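Local coordinates for protein Alpha/beta hydrolase (Pseudomonas aeruginosa PAO1, PDB 4R1D) that is probably a lipase-type toxic effector of the type VI secretion system, with an alpha/beta hydrolase core and a bound calcium ion, at residues 295-309 and 458-470. Numbering follows the deposited sequence.
Sequences RCGYEGIAQVVLGRN and TLNDDENGTYNSW
Asp461 OD2 is gripped by Arg295 and two waters. Arg295 NH2 meets Asp461 OD2 at 2.9 Å in a salt bridge, nearly along the C-O axis and within the guanidinium plane (N-H...O angle 165°). Water 1 ties OD2 to both NE and the backbone O of Arg295, while water 2 joins that same O and, both weakly, OD2 and the amide of Gly465. Arg295 gets there by bending at chi2 and chi3 (-59° and -57°), which also brings NE within one water of its own backbone O. NH2 also makes a weak bond to Tyr467 OH, and NH1 binds the carbonyl of Trp375. The Tyr467 ring, upright to the guanidinium, lies with one face against Asp461 CB.

The second grip is the amide of Asn464, whose ND2 bridges two carbonyls: Cys296 O at 2.9 Å, met from above the carbonyl plane, and Arg308 O, also 2.9 Å from ND2, taken in plane on a lone pair. Both acceptors lie close to the amide plane, fixing its rotation and tying together Cys296 and Arg308, which flank the 297-307 loop. Cys296 SG rests on Gly465 CA at 3.6 Å, and Asn309 CB packs against Glu463 O at 3.3 Å. Water 3 links Asn309 OD1 to Glu463 OE1.

Two successive Asx turns, at Asp461 and Asp462, curl the 458-470 loop. Asp462 OD1 takes the amides of Asn464 and Thr466 from opposite faces of its carboxylate.

The loop tip fits between the end of helix 289-296 and the start of helix 310-317, where N-cap Asn309 OD1 holds Glu312 N and Glu463 bonds Gly311 N through OE1 and Tyr386 OH through OE2; Gly465 and Tyr467 bond through their backbones to Ile478 in strand 477-479 and the preceding Pro476.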
loop_
_atom_site.group_PDB
_atom_site.type_symbol
_atom_site.label_atom_id
_atom_site.label_comp_id
_atom_site.label_asym_id
_atom_site.label_seq_id
_atom_site.Cartn_x
_atom_site.Cartn_y
_atom_site.Cartn_z
ATOM N N ARG A 295 2.925 15.808 -7.660
ATOM C CA ARG A 295 2.832 16.857 -8.679
ATOM C C ARG A 295 3.464 16.476 -10.025
ATOM O O ARG A 295 3.109 17.060 -11.056
ATOM C CB ARG A 295 3.420 18.184 -8.161
ATOM C CG ARG A 295 2.645 18.825 -7.006
ATOM C CD ARG A 295 1.217 19.110 -7.396
ATOM N NE ARG A 295 1.146 19.962 -8.580
ATOM C CZ ARG A 295 1.153 21.295 -8.541
ATOM N NH1 ARG A 295 1.225 21.926 -7.379
ATOM N NH2 ARG A 295 1.075 21.998 -9.667
ATOM N N CYS A 296 4.369 15.494 -10.035
ATOM C CA CYS A 296 5.143 15.188 -11.249
ATOM C C CYS A 296 5.121 13.731 -11.704
ATOM O O CYS A 296 5.625 13.426 -12.784
ATOM C CB CYS A 296 6.619 15.553 -11.063
ATOM S SG CYS A 296 6.947 17.233 -10.499
ATOM N N GLY A 297 4.601 12.837 -10.868
ATOM C CA GLY A 297 4.760 11.405 -11.094
ATOM C C GLY A 297 6.074 10.901 -10.528
ATOM O O GLY A 297 6.957 11.684 -10.183
ATOM N N TYR A 298 6.219 9.582 -10.412
ATOM C CA TYR A 298 7.510 9.015 -10.054
ATOM C C TYR A 298 8.475 9.127 -11.232
ATOM O O TYR A 298 8.049 9.174 -12.379
ATOM C CB TYR A 298 7.362 7.549 -9.645
ATOM C CG TYR A 298 6.785 7.388 -8.264
ATOM C CD1 TYR A 298 5.443 7.677 -8.002
ATOM C CD2 TYR A 298 7.583 6.964 -7.214
ATOM C CE1 TYR A 298 4.926 7.538 -6.723
ATOM C CE2 TYR A 298 7.074 6.830 -5.942
ATOM C CZ TYR A 298 5.756 7.115 -5.702
ATOM O OH TYR A 298 5.270 6.985 -4.419
ATOM N N GLU A 299 9.769 9.150 -10.931
ATOM C CA GLU A 299 10.805 9.159 -11.959
ATOM C C GLU A 299 10.978 7.774 -12.583
ATOM O O GLU A 299 10.658 6.758 -11.965
ATOM C CB GLU A 299 12.131 9.638 -11.363
ATOM C CG GLU A 299 12.021 10.942 -10.577
ATOM C CD GLU A 299 13.362 11.417 -10.030
ATOM O OE1 GLU A 299 14.210 11.856 -10.838
ATOM O OE2 GLU A 299 13.565 11.348 -8.797
ATOM N N GLY A 300 11.488 7.741 -13.811
ATOM C CA GLY A 300 11.636 6.500 -14.549
ATOM C C GLY A 300 12.557 5.500 -13.879
ATOM O O GLY A 300 12.421 4.294 -14.073
ATOM N N ILE A 301 13.499 6.000 -13.089
ATOM C CA ILE A 301 14.451 5.143 -12.392
ATOM C C ILE A 301 13.854 4.370 -11.206
ATOM O O ILE A 301 14.489 3.457 -10.677
ATOM C CB ILE A 301 15.646 5.960 -11.881
ATOM C CG1 ILE A 301 15.158 7.082 -10.957
ATOM C CG2 ILE A 301 16.435 6.527 -13.048
ATOM C CD1 ILE A 301 16.258 8.003 -10.460
ATOM N N ALA A 302 12.651 4.738 -10.773
ATOM C CA ALA A 302 12.076 4.136 -9.569
ATOM C C ALA A 302 11.637 2.681 -9.774
ATOM O O ALA A 302 10.967 2.351 -10.763
ATOM C CB ALA A 302 10.914 4.974 -9.055
ATOM N N GLN A 303 12.006 1.819 -8.828
ATOM C CA GLN A 303 11.596 0.416 -8.867
ATOM C C GLN A 303 10.134 0.247 -8.508
ATOM O O GLN A 303 9.462 -0.666 -9.001
ATOM C CB GLN A 303 12.393 -0.416 -7.865
ATOM C CG GLN A 303 13.867 -0.449 -8.076
ATOM C CD GLN A 303 14.491 -1.524 -7.230
ATOM O OE1 GLN A 303 14.082 -2.686 -7.293
ATOM N NE2 GLN A 303 15.456 -1.144 -6.402
ATOM N N VAL A 304 9.655 1.087 -7.592
ATOM C CA VAL A 304 8.282 0.981 -7.131
ATOM C C VAL A 304 7.600 2.328 -7.277
ATOM O O VAL A 304 8.102 3.338 -6.780
ATOM C CB VAL A 304 8.230 0.508 -5.685
ATOM C CG1 VAL A 304 6.818 0.164 -5.306
ATOM C CG2 VAL A 304 9.128 -0.711 -5.521
ATOM N N VAL A 305 6.466 2.340 -7.974
ATOM C CA VAL A 305 5.823 3.588 -8.359
ATOM C C VAL A 305 4.310 3.505 -8.226
ATOM O O VAL A 305 3.748 2.421 -8.272
ATOM C CB VAL A 305 6.179 3.968 -9.816
ATOM C CG1 VAL A 305 7.692 4.075 -9.992
ATOM C CG2 VAL A 305 5.598 2.955 -10.799
ATOM N N LEU A 306 3.656 4.654 -8.064
ATOM C CA LEU A 306 2.199 4.711 -8.098
ATOM C C LEU A 306 1.698 5.557 -9.269
ATOM O O LEU A 306 0.527 5.915 -9.331
ATOM C CB LEU A 306 1.645 5.246 -6.778
ATOM C CG LEU A 306 1.913 4.368 -5.558
ATOM C CD1 LEU A 306 1.430 5.034 -4.278
ATOM C CD2 LEU A 306 1.208 3.021 -5.747
ATOM N N GLY A 307 2.590 5.871 -10.198
ATOM C CA GLY A 307 2.188 6.592 -11.391
ATOM C C GLY A 307 3.323 7.355 -12.043
ATOM O O GLY A 307 4.363 7.595 -11.424
ATOM N N ARG A 308 3.109 7.732 -13.303
ATOM C CA ARG A 308 4.142 8.399 -14.095
ATOM C C ARG A 308 3.844 9.876 -14.321
ATOM O O ARG A 308 4.593 10.565 -15.014
ATOM C CB ARG A 308 4.287 7.713 -15.445
ATOM C CG ARG A 308 4.765 6.292 -15.340
ATOM C CD ARG A 308 6.118 6.237 -14.669
ATOM N NE ARG A 308 6.652 4.885 -14.706
ATOM C CZ ARG A 308 7.769 4.509 -14.101
ATOM N NH1 ARG A 308 8.477 5.390 -13.406
ATOM N NH2 ARG A 308 8.170 3.250 -14.196
ATOM N N ASN A 309 2.745 10.347 -13.759
ATOM C CA ASN A 309 2.447 11.778 -13.744
ATOM C C ASN A 309 1.600 12.111 -12.523
ATOM O O ASN A 309 1.222 11.220 -11.733
ATOM C CB ASN A 309 1.785 12.251 -15.056
ATOM C CG ASN A 309 0.478 11.535 -15.355
ATOM O OD1 ASN A 309 -0.304 11.247 -14.460
ATOM N ND2 ASN A 309 0.232 11.254 -16.635
ATOM N N THR A 458 -6.082 30.312 -14.675
ATOM C CA THR A 458 -6.579 29.088 -15.290
ATOM C C THR A 458 -5.463 28.142 -15.737
ATOM O O THR A 458 -5.715 26.970 -16.021
ATOM C CB THR A 458 -7.499 29.397 -16.493
ATOM O OG1 THR A 458 -8.552 28.430 -16.552
ATOM C CG2 THR A 458 -6.714 29.384 -17.805
ATOM N N LEU A 459 -4.236 28.654 -15.787
ATOM C CA LEU A 459 -3.103 27.901 -16.321
ATOM C C LEU A 459 -2.930 26.548 -15.641
ATOM O O LEU A 459 -3.069 26.427 -14.421
ATOM C CB LEU A 459 -1.807 28.708 -16.198
ATOM C CG LEU A 459 -1.821 30.063 -16.904
ATOM C CD1 LEU A 459 -0.439 30.694 -16.874
ATOM C CD2 LEU A 459 -2.321 29.914 -18.334
ATOM N N ASN A 460 -2.621 25.535 -16.440
ATOM C CA ASN A 460 -2.376 24.202 -15.916
ATOM C C ASN A 460 -0.960 23.732 -16.246
ATOM O O ASN A 460 -0.365 24.158 -17.233
ATOM C CB ASN A 460 -3.409 23.222 -16.475
ATOM C CG ASN A 460 -4.821 23.515 -15.983
ATOM O OD1 ASN A 460 -5.014 24.207 -14.979
ATOM N ND2 ASN A 460 -5.815 22.983 -16.687
ATOM N N ASP A 461 -0.406 22.870 -15.404
ATOM C CA ASP A 461 0.912 22.329 -15.686
ATOM C C ASP A 461 0.780 21.087 -16.571
ATOM O O ASP A 461 -0.326 20.740 -16.998
ATOM C CB ASP A 461 1.678 22.055 -14.386
ATOM C CG ASP A 461 1.077 20.919 -13.571
ATOM O OD1 ASP A 461 0.380 20.063 -14.149
ATOM O OD2 ASP A 461 1.323 20.872 -12.352
ATOM N N ASP A 462 1.897 20.432 -16.860
ATOM C CA ASP A 462 1.874 19.243 -17.712
ATOM C C ASP A 462 1.839 17.961 -16.881
ATOM O O ASP A 462 2.082 16.869 -17.397
ATOM C CB ASP A 462 3.081 19.228 -18.648
ATOM C CG ASP A 462 4.382 18.948 -17.921
ATOM O OD1 ASP A 462 4.420 19.062 -16.672
ATOM O OD2 ASP A 462 5.374 18.629 -18.602
ATOM N N GLU A 463 1.553 18.118 -15.592
ATOM C CA GLU A 463 1.496 16.994 -14.654
ATOM C C GLU A 463 2.820 16.258 -14.527
ATOM O O GLU A 463 2.872 15.167 -13.957
ATOM C CB GLU A 463 0.354 16.025 -15.018
ATOM C CG GLU A 463 -1.025 16.633 -14.771
ATOM C CD GLU A 463 -2.167 15.644 -14.899
ATOM O OE1 GLU A 463 -1.961 14.440 -14.624
ATOM O OE2 GLU A 463 -3.277 16.076 -15.269
ATOM N N ASN A 464 3.894 16.873 -15.033
ATOM C CA ASN A 464 5.223 16.279 -14.980
ATOM C C ASN A 464 6.304 17.286 -14.536
ATOM O O ASN A 464 7.494 17.000 -14.615
ATOM C CB ASN A 464 5.605 15.645 -16.334
ATOM C CG ASN A 464 4.926 14.284 -16.578
ATOM O OD1 ASN A 464 4.336 14.052 -17.631
ATOM N ND2 ASN A 464 5.034 13.379 -15.608
ATOM N N GLY A 465 5.886 18.456 -14.062
ATOM C CA GLY A 465 6.820 19.356 -13.409
ATOM C C GLY A 465 6.931 20.755 -13.992
ATOM O O GLY A 465 7.684 21.571 -13.469
ATOM N N THR A 466 6.196 21.050 -15.057
ATOM C CA THR A 466 6.300 22.397 -15.630
ATOM C C THR A 466 4.989 23.009 -16.110
ATOM O O THR A 466 4.087 22.311 -16.589
ATOM C CB THR A 466 7.358 22.463 -16.765
ATOM O OG1 THR A 466 7.725 23.833 -17.004
ATOM C CG2 THR A 466 6.819 21.828 -18.052
ATOM N N TYR A 467 4.900 24.331 -15.952
ATOM C CA TYR A 467 3.821 25.136 -16.507
ATOM C C TYR A 467 4.188 25.689 -17.896
ATOM O O TYR A 467 3.350 26.268 -18.579
ATOM C CB TYR A 467 3.478 26.292 -15.556
ATOM C CG TYR A 467 2.652 25.863 -14.363
ATOM C CD1 TYR A 467 1.270 25.938 -14.394
ATOM C CD2 TYR A 467 3.255 25.366 -13.221
ATOM C CE1 TYR A 467 0.502 25.534 -13.315
ATOM C CE2 TYR A 467 2.494 24.967 -12.123
ATOM C CZ TYR A 467 1.129 25.044 -12.180
ATOM O OH TYR A 467 0.380 24.639 -11.099
ATOM N N ASN A 468 5.444 25.529 -18.298
ATOM C CA ASN A 468 5.850 25.921 -19.651
ATOM C C ASN A 468 5.153 25.045 -20.666
ATOM O O ASN A 468 5.031 23.837 -20.472
ATOM C CB ASN A 468 7.360 25.798 -19.831
ATOM C CG ASN A 468 8.120 26.810 -19.020
ATOM O OD1 ASN A 468 7.678 27.939 -18.864
ATOM N ND2 ASN A 468 9.272 26.413 -18.499
ATOM N N SER A 469 4.682 25.652 -21.745
ATOM C CA SER A 469 3.997 24.906 -22.782
ATOM C C SER A 469 4.220 25.565 -24.130
ATOM O O SER A 469 4.911 26.575 -24.232
ATOM C CB SER A 469 2.501 24.839 -22.492
ATOM O OG SER A 469 1.924 26.134 -22.556
ATOM N N TRP A 470 3.632 24.975 -25.165
ATOM C CA TRP A 470 3.631 25.576 -26.490
ATOM C C TRP A 470 3.103 27.007 -26.396
ATOM O O TRP A 470 3.540 27.895 -27.135
ATOM C CB TRP A 470 2.773 24.724 -27.427
ATOM C CG TRP A 470 2.557 25.300 -28.779
ATOM C CD1 TRP A 470 1.416 25.887 -29.247
ATOM C CD2 TRP A 470 3.498 25.334 -29.856
ATOM N NE1 TRP A 470 1.590 26.290 -30.552
ATOM C CE2 TRP A 470 2.861 25.964 -30.948
ATOM C CE3 TRP A 470 4.822 24.904 -30.001
ATOM C CZ2 TRP A 470 3.500 26.164 -32.171
ATOM C CZ3 TRP A 470 5.454 25.109 -31.213
ATOM C CH2 TRP A 470 4.791 25.731 -32.284
HETATM O O HOH W 1 0.670 18.634 -11.099
HETATM O O HOH W 2 3.800 19.354 -12.470
HETATM O O HOH W 3 -2.942 11.941 -15.180
HETATM O O HOH W 4 2.764 11.955 -18.419
#